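Local coordinates for malonate decarboxylase acyl carrier protein (Pseudomonas fluorescens, PDB 5VIT) that probably serves as the acyl carrier subunit of malonate decarboxylase, holding acetyl and malonyl thioesters on a dephospho-CoA-derived prosthetic group during turnover, at residues 3-8 against 41-46; 28-33 against 71-76. All blocks are in the same frame, centred on the assembly; numbering follows the deposited sequence.

Contact 1 (3-8 against 41-46)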
ATOM      1  N   THR B   3      10.365 -15.717  28.602  1.00 35.81           N
ATOM      2  CA  THR B   3      11.313 -16.129  27.592  1.00 40.23           C
ATOM      3  C   THR B   3      10.589 -17.086  26.669  1.00 42.66           C
ATOM      4  O   THR B   3       9.918 -18.025  27.117  1.00 41.74           O
ATOM      5  CB  THR B   3      12.564 -16.787  28.202  1.00 42.37           C
ATOM      6  OG1 THR B   3      13.187 -15.861  29.095  1.00 42.99           O
ATOM      7  CG2 THR B   3      13.562 -17.166  27.123  1.00 38.62           C
ATOM      8  N   LEU B   4      10.707 -16.818  25.376  1.00 39.08           N
ATOM      9  CA  LEU B   4       9.939 -17.518  24.368  1.00 36.88           C
ATOM     10  C   LEU B   4      10.889 -17.993  23.295  1.00 36.77           C
ATOM     11  O   LEU B   4      11.901 -17.350  23.027  1.00 37.09           O
ATOM     12  CB  LEU B   4       8.862 -16.603  23.770  1.00 32.61           C
ATOM     13  CG  LEU B   4       7.924 -15.888  24.736  1.00 37.03           C
ATOM     14  CD1 LEU B   4       7.176 -14.778  24.021  1.00 33.83           C
ATOM     15  CD2 LEU B   4       6.938 -16.882  25.327  1.00 41.50           C
ATOM     16  N   SER B   5      10.555 -19.117  22.678  1.00 36.49           N
ATOM     17  CA  SER B   5      11.381 -19.681  21.622  1.00 39.40           C
ATOM     18  C   SER B   5      10.543 -19.930  20.398  1.00 33.70           C
ATOM     19  O   SER B   5       9.403 -20.372  20.507  1.00 39.49           O
ATOM     20  CB  SER B   5      12.032 -20.984  22.083  1.00 38.76           C
ATOM     21  OG  SER B   5      12.822 -20.739  23.229  1.00 49.69           O
ATOM     22  N   PHE B   6      11.101 -19.640  19.234  1.00 31.89           N
ATOM     23  CA  PHE B   6      10.379 -19.844  17.990  1.00 33.93           C
ATOM     24  C   PHE B   6      11.307 -20.509  17.008  1.00 32.36           C
ATOM     25  O   PHE B   6      12.521 -20.381  17.111  1.00 33.85           O
ATOM     26  CB  PHE B   6       9.862 -18.520  17.411  1.00 34.76           C
ATOM     27  CG  PHE B   6       8.985 -17.751  18.355  1.00 33.05           C
ATOM     28  CD1 PHE B   6       9.542 -16.958  19.343  1.00 26.94           C
ATOM     29  CD2 PHE B   6       7.610 -17.828  18.259  1.00 31.52           C
ATOM     30  CE1 PHE B   6       8.745 -16.267  20.222  1.00 33.02           C
ATOM     31  CE2 PHE B   6       6.804 -17.127  19.127  1.00 33.61           C
ATOM     32  CZ  PHE B   6       7.376 -16.333  20.109  1.00 34.38           C
ATOM     33  N   GLU B   7      10.729 -21.219  16.050  1.00 37.25           N
ATOM     34  CA  GLU B   7      11.528 -21.854  15.024  1.00 41.03           C
ATOM     35  C   GLU B   7      10.790 -21.855  13.694  1.00 38.87           C
ATOM     36  O   GLU B   7       9.572 -22.037  13.626  1.00 38.94           O
ATOM     37  CB  GLU B   7      11.910 -23.269  15.456  1.00 41.13           C
ATOM     38  CG  GLU B   7      12.781 -23.991  14.455  1.00 53.28           C
ATOM     39  CD  GLU B   7      13.292 -25.305  14.991  1.00 62.82           C
ATOM     40  OE1 GLU B   7      13.412 -26.259  14.190  1.00 63.53           O
ATOM     41  OE2 GLU B   7      13.580 -25.375  16.211  1.00 68.34           O
ATOM     42  N   PHE B   8      11.535 -21.617  12.629  1.00 39.86           N
ATOM     43  CA  PHE B   8      10.931 -21.463  11.325  1.00 39.31           C
ATOM     44  C   PHE B   8      11.793 -22.125  10.295  1.00 43.30           C
ATOM     45  O   PHE B   8      13.003 -22.245  10.494  1.00 41.24           O
ATOM     46  CB  PHE B   8      10.727 -19.979  10.987  1.00 37.74           C
ATOM     47  CG  PHE B   8       9.710 -19.316  11.853  1.00 41.67           C
ATOM     48  CD1 PHE B   8      10.096 -18.608  12.979  1.00 33.85           C
ATOM     49  CD2 PHE B   8       8.358 -19.445  11.568  1.00 36.59           C
ATOM     50  CE1 PHE B   8       9.156 -18.028  13.788  1.00 36.88           C
ATOM     51  CE2 PHE B   8       7.412 -18.858  12.377  1.00 33.59           C
ATOM     52  CZ  PHE B   8       7.811 -18.156  13.489  1.00 36.88           C
ATOM     53  N   SER B  41      16.203 -20.124  14.281  1.00 36.73           N
ATOM     54  CA  SER B  41      15.874 -20.224  15.706  1.00 37.04           C
ATOM     55  C   SER B  41      15.824 -18.848  16.341  1.00 33.55           C
ATOM     56  O   SER B  41      16.782 -18.096  16.257  1.00 34.42           O
ATOM     57  CB  SER B  41      16.898 -21.096  16.448  1.00 33.92           C
ATOM     58  OG  SER B  41      16.770 -22.457  16.085  1.00 49.97           O
ATOM     59  N   ILE B  42      14.710 -18.533  16.990  1.00 34.45           N
ATOM     60  CA  ILE B  42      14.527 -17.220  17.594  1.00 35.78           C
ATOM     61  C   ILE B  42      14.211 -17.349  19.072  1.00 38.40           C
ATOM     62  O   ILE B  42      13.298 -18.081  19.472  1.00 34.98           O
ATOM     63  CB  ILE B  42      13.397 -16.423  16.916  1.00 37.92           C
ATOM     64  CG1 ILE B  42      13.676 -16.247  15.417  1.00 34.95           C
ATOM     65  CG2 ILE B  42      13.210 -15.079  17.615  1.00 34.92           C
ATOM     66  CD1 ILE B  42      12.482 -15.742  14.613  1.00 33.47           C
ATOM     67  N   GLN B  43      14.995 -16.642  19.876  1.00 35.59           N
ATOM     68  CA  GLN B  43      14.759 -16.530  21.303  1.00 34.47           C
ATOM     69  C   GLN B  43      14.300 -15.108  21.609  1.00 34.41           C
ATOM     70  O   GLN B  43      14.940 -14.150  21.174  1.00 35.04           O
ATOM     71  CB  GLN B  43      16.029 -16.857  22.072  1.00 37.95           C
ATOM     72  CG  GLN B  43      15.847 -16.974  23.549  1.00 45.54           C
ATOM     73  CD  GLN B  43      15.629 -18.402  23.970  1.00 55.75           C
ATOM     74  OE1 GLN B  43      15.334 -19.280  23.139  1.00 51.20           O
ATOM     75  NE2 GLN B  43      15.811 -18.662  25.261  1.00 57.60           N
ATOM     76  N   VAL B  44      13.196 -14.971  22.336  1.00 30.53           N
ATOM     77  CA  VAL B  44      12.694 -13.655  22.721  1.00 31.30           C
ATOM     78  C   VAL B  44      12.612 -13.547  24.231  1.00 37.49           C
ATOM     79  O   VAL B  44      12.018 -14.399  24.895  1.00 38.61           O
ATOM     80  CB  VAL B  44      11.279 -13.345  22.141  1.00 34.01           C
ATOM     81  CG1 VAL B  44      10.754 -12.013  22.686  1.00 31.13           C
ATOM     82  CG2 VAL B  44      11.289 -13.329  20.623  1.00 30.12           C
ATOM     83  N   GLN B  45      13.215 -12.496  24.769  1.00 32.31           N
ATOM     84  CA  GLN B  45      13.007 -12.130  26.159  1.00 31.18           C
ATOM     85  C   GLN B  45      12.295 -10.797  26.152  1.00 32.91           C
ATOM     86  O   GLN B  45      12.790  -9.826  25.558  1.00 31.55           O
ATOM     87  CB  GLN B  45      14.327 -12.047  26.906  1.00 31.30           C
ATOM     88  CG  GLN B  45      14.401 -12.964  28.077  1.00 44.33           C
ATOM     89  CD  GLN B  45      15.818 -13.139  28.582  1.00 49.80           C
ATOM     90  OE1 GLN B  45      16.761 -12.564  28.036  1.00 45.01           O
ATOM     91  NE2 GLN B  45      15.976 -13.947  29.627  1.00 50.69           N
ATOM     92  N   THR B  46      11.122 -10.745  26.776  1.00 30.15           N
ATOM     93  CA  THR B  46      10.286  -9.554  26.681  1.00 30.81           C
ATOM     94  C   THR B  46       9.719  -9.206  28.053  1.00 30.96           C
ATOM     95  O   THR B  46       9.442 -10.082  28.855  1.00 35.43           O
ATOM     96  CB  THR B  46       9.128  -9.740  25.624  1.00 33.53           C
ATOM     97  OG1 THR B  46       8.384  -8.524  25.486  1.00 33.20           O
ATOM     98  CG2 THR B  46       8.172 -10.862  26.039  1.00 33.22           C
TER

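Contact 2 (28-33 against 71-76)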
ATOM      1  N   LEU B  28      13.768  -2.491  21.602  1.00 25.77           N
ATOM      2  CA  LEU B  28      14.369  -3.819  21.721  1.00 26.45           C
ATOM      3  C   LEU B  28      15.718  -3.838  21.021  1.00 29.19           C
ATOM      4  O   LEU B  28      15.969  -3.019  20.135  1.00 28.64           O
ATOM      5  CB  LEU B  28      13.461  -4.893  21.107  1.00 23.10           C
ATOM      6  CG  LEU B  28      13.387  -4.918  19.573  1.00 27.56           C
ATOM      7  CD1 LEU B  28      12.784  -6.225  19.095  1.00 25.93           C
ATOM      8  CD2 LEU B  28      12.572  -3.701  18.993  1.00 25.92           C
ATOM      9  N   GLU B  29      16.582  -4.777  21.398  1.00 26.39           N
ATOM     10  CA  GLU B  29      17.762  -5.059  20.585  1.00 28.02           C
ATOM     11  C   GLU B  29      17.597  -6.418  19.930  1.00 27.91           C
ATOM     12  O   GLU B  29      16.902  -7.279  20.452  1.00 28.71           O
ATOM     13  CB  GLU B  29      19.052  -5.031  21.412  1.00 27.56           C
ATOM     14  CG  GLU B  29      19.201  -6.224  22.365  1.00 27.95           C
ATOM     15  CD  GLU B  29      20.475  -6.157  23.213  1.00 33.05           C
ATOM     16  OE1 GLU B  29      20.677  -7.063  24.057  1.00 31.08           O
ATOM     17  OE2 GLU B  29      21.274  -5.204  23.035  1.00 27.17           O
ATOM     18  N   VAL B  30      18.234  -6.611  18.782  1.00 26.39           N
ATOM     19  CA  VAL B  30      18.164  -7.883  18.094  1.00 30.75           C
ATOM     20  C   VAL B  30      19.578  -8.307  17.691  1.00 32.01           C
ATOM     21  O   VAL B  30      20.297  -7.556  17.026  1.00 30.14           O
ATOM     22  CB  VAL B  30      17.231  -7.814  16.846  1.00 28.05           C
ATOM     23  CG1 VAL B  30      17.216  -9.137  16.124  1.00 27.80           C
ATOM     24  CG2 VAL B  30      15.802  -7.444  17.257  1.00 29.96           C
ATOM     25  N   LEU B  31      19.981  -9.496  18.129  1.00 28.02           N
ATOM     26  CA  LEU B  31      21.256 -10.083  17.722  1.00 31.88           C
ATOM     27  C   LEU B  31      20.975 -11.067  16.600  1.00 31.95           C
ATOM     28  O   LEU B  31      20.073 -11.894  16.721  1.00 37.21           O
ATOM     29  CB  LEU B  31      21.941 -10.811  18.884  1.00 32.63           C
ATOM     30  CG  LEU B  31      22.556 -10.143  20.122  1.00 33.62           C
ATOM     31  CD1 LEU B  31      23.900  -9.542  19.787  1.00 35.18           C
ATOM     32  CD2 LEU B  31      21.633  -9.124  20.780  1.00 30.62           C
ATOM     33  N   LEU B  32      21.721 -10.986  15.509  1.00 34.18           N
ATOM     34  CA  LEU B  32      21.525 -11.920  14.408  1.00 38.09           C
ATOM     35  C   LEU B  32      22.857 -12.542  14.007  1.00 37.44           C
ATOM     36  O   LEU B  32      23.784 -11.825  13.638  1.00 35.92           O
ATOM     37  CB  LEU B  32      20.871 -11.228  13.200  1.00 34.89           C
ATOM     38  CG  LEU B  32      19.581 -10.444  13.451  1.00 34.31           C
ATOM     39  CD1 LEU B  32      19.863  -8.951  13.747  1.00 30.94           C
ATOM     40  CD2 LEU B  32      18.646 -10.607  12.275  1.00 25.75           C
ATOM     41  N   GLU B  33      22.935 -13.873  14.089  1.00 38.26           N
ATOM     42  CA  GLU B  33      24.162 -14.629  13.802  1.00 42.60           C
ATOM     43  C   GLU B  33      23.865 -15.828  12.897  1.00 43.65           C
ATOM     44  O   GLU B  33      22.740 -16.334  12.885  1.00 38.72           O
ATOM     45  CB  GLU B  33      24.822 -15.131  15.094  1.00 39.62           C
ATOM     46  CG  GLU B  33      25.137 -14.064  16.145  1.00 46.34           C
ATOM     47  CD  GLU B  33      25.650 -14.670  17.465  1.00 45.05           C
ATOM     48  OE1 GLU B  33      26.801 -15.144  17.491  1.00 45.86           O
ATOM     49  OE2 GLU B  33      24.894 -14.685  18.466  1.00 47.36           O
ATOM     50  N   LEU B  71      19.401 -18.381  10.529  1.00 43.88           N
ATOM     51  CA  LEU B  71      20.060 -17.504  11.482  1.00 35.72           C
ATOM     52  C   LEU B  71      19.754 -17.931  12.896  1.00 36.28           C
ATOM     53  O   LEU B  71      18.815 -18.692  13.145  1.00 35.52           O
ATOM     54  CB  LEU B  71      19.625 -16.051  11.281  1.00 38.08           C
ATOM     55  CG  LEU B  71      19.969 -15.339   9.975  1.00 41.16           C
ATOM     56  CD1 LEU B  71      19.339 -13.972   9.962  1.00 38.01           C
ATOM     57  CD2 LEU B  71      21.470 -15.221   9.811  1.00 44.98           C
ATOM     58  N   LEU B  72      20.575 -17.438  13.815  1.00 36.60           N
ATOM     59  CA  LEU B  72      20.305 -17.502  15.242  1.00 35.24           C
ATOM     60  C   LEU B  72      19.931 -16.093  15.649  1.00 35.25           C
ATOM     61  O   LEU B  72      20.718 -15.163  15.470  1.00 29.89           O
ATOM     62  CB  LEU B  72      21.522 -17.992  16.027  1.00 37.81           C
ATOM     63  CG  LEU B  72      21.706 -19.485  16.305  1.00 38.61           C
ATOM     64  CD1 LEU B  72      21.205 -20.326  15.167  1.00 40.15           C
ATOM     65  CD2 LEU B  72      23.160 -19.806  16.586  1.00 30.37           C
ATOM     66  N   ILE B  73      18.716 -15.919  16.154  1.00 36.85           N
ATOM     67  CA  ILE B  73      18.260 -14.578  16.477  1.00 36.89           C
ATOM     68  C   ILE B  73      17.931 -14.520  17.939  1.00 33.77           C
ATOM     69  O   ILE B  73      17.155 -15.330  18.456  1.00 35.41           O
ATOM     70  CB  ILE B  73      17.034 -14.154  15.642  1.00 36.32           C
ATOM     71  CG1 ILE B  73      17.427 -13.974  14.174  1.00 35.56           C
ATOM     72  CG2 ILE B  73      16.449 -12.843  16.173  1.00 36.34           C
ATOM     73  CD1 ILE B  73      16.304 -13.433  13.303  1.00 32.24           C
ATOM     74  N   ASP B  74      18.561 -13.570  18.612  1.00 30.56           N
ATOM     75  CA  ASP B  74      18.303 -13.336  20.020  1.00 32.77           C
ATOM     76  C   ASP B  74      17.711 -11.934  20.198  1.00 34.34           C
ATOM     77  O   ASP B  74      18.291 -10.928  19.769  1.00 30.37           O
ATOM     78  CB  ASP B  74      19.586 -13.508  20.825  1.00 37.52           C
ATOM     79  CG  ASP B  74      19.328 -13.945  22.249  1.00 45.49           C
ATOM     80  OD1 ASP B  74      18.171 -13.815  22.724  1.00 50.26           O
ATOM     81  OD2 ASP B  74      20.294 -14.398  22.900  1.00 49.55           O
ATOM     82  N   ILE B  75      16.539 -11.882  20.815  1.00 33.42           N
ATOM     83  CA  ILE B  75      15.824 -10.630  20.977  1.00 33.01           C
ATOM     84  C   ILE B  75      15.683 -10.296  22.453  1.00 32.02           C
ATOM     85  O   ILE B  75      15.331 -11.163  23.256  1.00 31.35           O
ATOM     86  CB  ILE B  75      14.434 -10.698  20.317  1.00 30.70           C
ATOM     87  CG1 ILE B  75      14.575 -10.742  18.796  1.00 28.05           C
ATOM     88  CG2 ILE B  75      13.568  -9.526  20.753  1.00 27.70           C
ATOM     89  CD1 ILE B  75      13.288 -11.014  18.084  1.00 27.16           C
ATOM     90  N   HIS B  76      15.984  -9.045  22.806  1.00 27.27           N
ATOM     91  CA  HIS B  76      15.740  -8.542  24.155  1.00 25.02           C
ATOM     92  C   HIS B  76      14.839  -7.344  24.027  1.00 27.35           C
ATOM     93  O   HIS B  76      15.275  -6.270  23.598  1.00 28.75           O
ATOM     94  CB  HIS B  76      17.052  -8.181  24.875  1.00 31.60           C
ATOM     95  CG  HIS B  76      18.021  -9.321  24.968  1.00 34.96           C
ATOM     96  ND1 HIS B  76      19.312  -9.246  24.485  1.00 34.10           N
ATOM     97  CD2 HIS B  76      17.885 -10.569  25.486  1.00 35.31           C
ATOM     98  CE1 HIS B  76      19.929 -10.395  24.700  1.00 36.10           C
ATOM     99  NE2 HIS B  76      19.082 -11.218  25.298  1.00 38.55           N
TER

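Contact 1 (3-8 against 41-46)
Phe6 and Ile42 sit opposite each other as an antiparallel hydrogen-bonded pair, where the outermost strand 2-9 runs beside strand 39-46 in the mixed sheet of this alpha-beta protein. Their backbones exchange two bonds, Phe6 N to Ile42 O (2.7 Å) and Ile42 N to Phe6 O, and Leu4 does the same with Val44. Leu4, Phe6, Ile42 and Val44 share one face of the sheet, and this is the tight side. Phe6 CG lies anti to its carbonyl carbon (chi1 -57°), beside the backbone N, and from there the ring crosses Val44 at a slant, Phe6 CE1 3.9 Å from Val44 CG2. Farther along, the end of Ile42 reaches the next aromatic, its CD1 4.1 Å from Phe8 CD1. Helix 52-62 covers this face: Phe59 meets Phe6 edge-to-face, and Phe63, just beyond the helix, does the same with Phe8.

The other face is looser and more open to solvent, and its contacts are polar. Glu7 and Ser41 hardly meet, OE2 and OG being 4.3 Å apart. At the far end Gln45 lies alongside Thr3, and its NE2 gives only a weak bond to Thr3 OG1 (3.4 Å). In the middle of this face the chain of Gln43 bends at chi2 (95°), and its amide comes nearer strand 2-9: NE2 is 3.3 Å from the methyl CG2 of Thr3, while OE1 accepts a hydrogen bond from Ser5 OG at 2.9 Å, the hydroxyl standing 48° above the plane of the amide carbonyl.

Contact 2 (28-33 against 71-76)
His76 ND1 donates a short hydrogen bond to Glu29 OE1, 2.6 Å long and with 152° at the hydrogen. The carboxylate uses the anti lone pair of OE1, away from its second oxygen, and the acceptor is tilted 17° from the ring plane. Glu29 CG stands between its own backbone N and carbonyl carbon (chi1 72°); beyond it the chain is extended and runs beside the histidine. A carboxylate this close would favour a proton on ND1 and probably stabilise a positive ring. An alanine in place of Glu29 would remove the carboxylate, and would probably leave His76 ND1 without this acceptor and the imidazole freer to turn.

The same two residues form a hydrogen-bonded backbone pair, and so do Leu31 with Asp74 and Glu33 with Leu72. Six N-H to O bonds thus tie the strands, the shortest from Leu72 N to Glu33 O at 2.6 Å. On the face with Glu29 and His76 the apolar contacts are thin; Leu31 lays its CB 4.1 Å from Asp74 CB.

The opposite face is hydrophobic and buried. Val30 lies alongside Ile75, with its CG2 at 3.8 Å from Ile75 CG1, and it also crosses Ile73, Val30 CG1 meeting Ile73 CG2. Leu32 runs beside Ile73 and places CD2 3.8 Å from Ile73 CD1. Leu28 crosses Ile75 at a slant, its CD1 3.8 Å from Ile75 CG2. Helix 82-96 covers this layer, Phe93 touching both Leu71 and Ile73. With charged and polar groups mixed with two leucines on one face and branched aliphatics under a helix on the other, this is an amphipathic antiparallel strand pair in the interior of an alpha-beta sheet.

Contacts 1 and 2 are neighbouring parts of one sheet, their centres about 9 Å apart. Strands 39-46 and 71-78 join them, running parallel: Gln43 O lies 2.8 Å from Ile75 N, and Gln43 N lies 2.9 Å from Ile73 O, both probable hydrogen bonds. The residues of the two pairs interleave along the chain, with strand 39-46 following strand 27-34. On the face with His76, Gln45 OE1 packs 3.4 Å from His76 CD2; on the other, Ile42 touches Ile73 and Val44 touches Ile75, so the hydrophobic layers merge. Ser25, the predicted prosthetic-group site, unmodified here, shortly precedes strand 27-34 of contact 2.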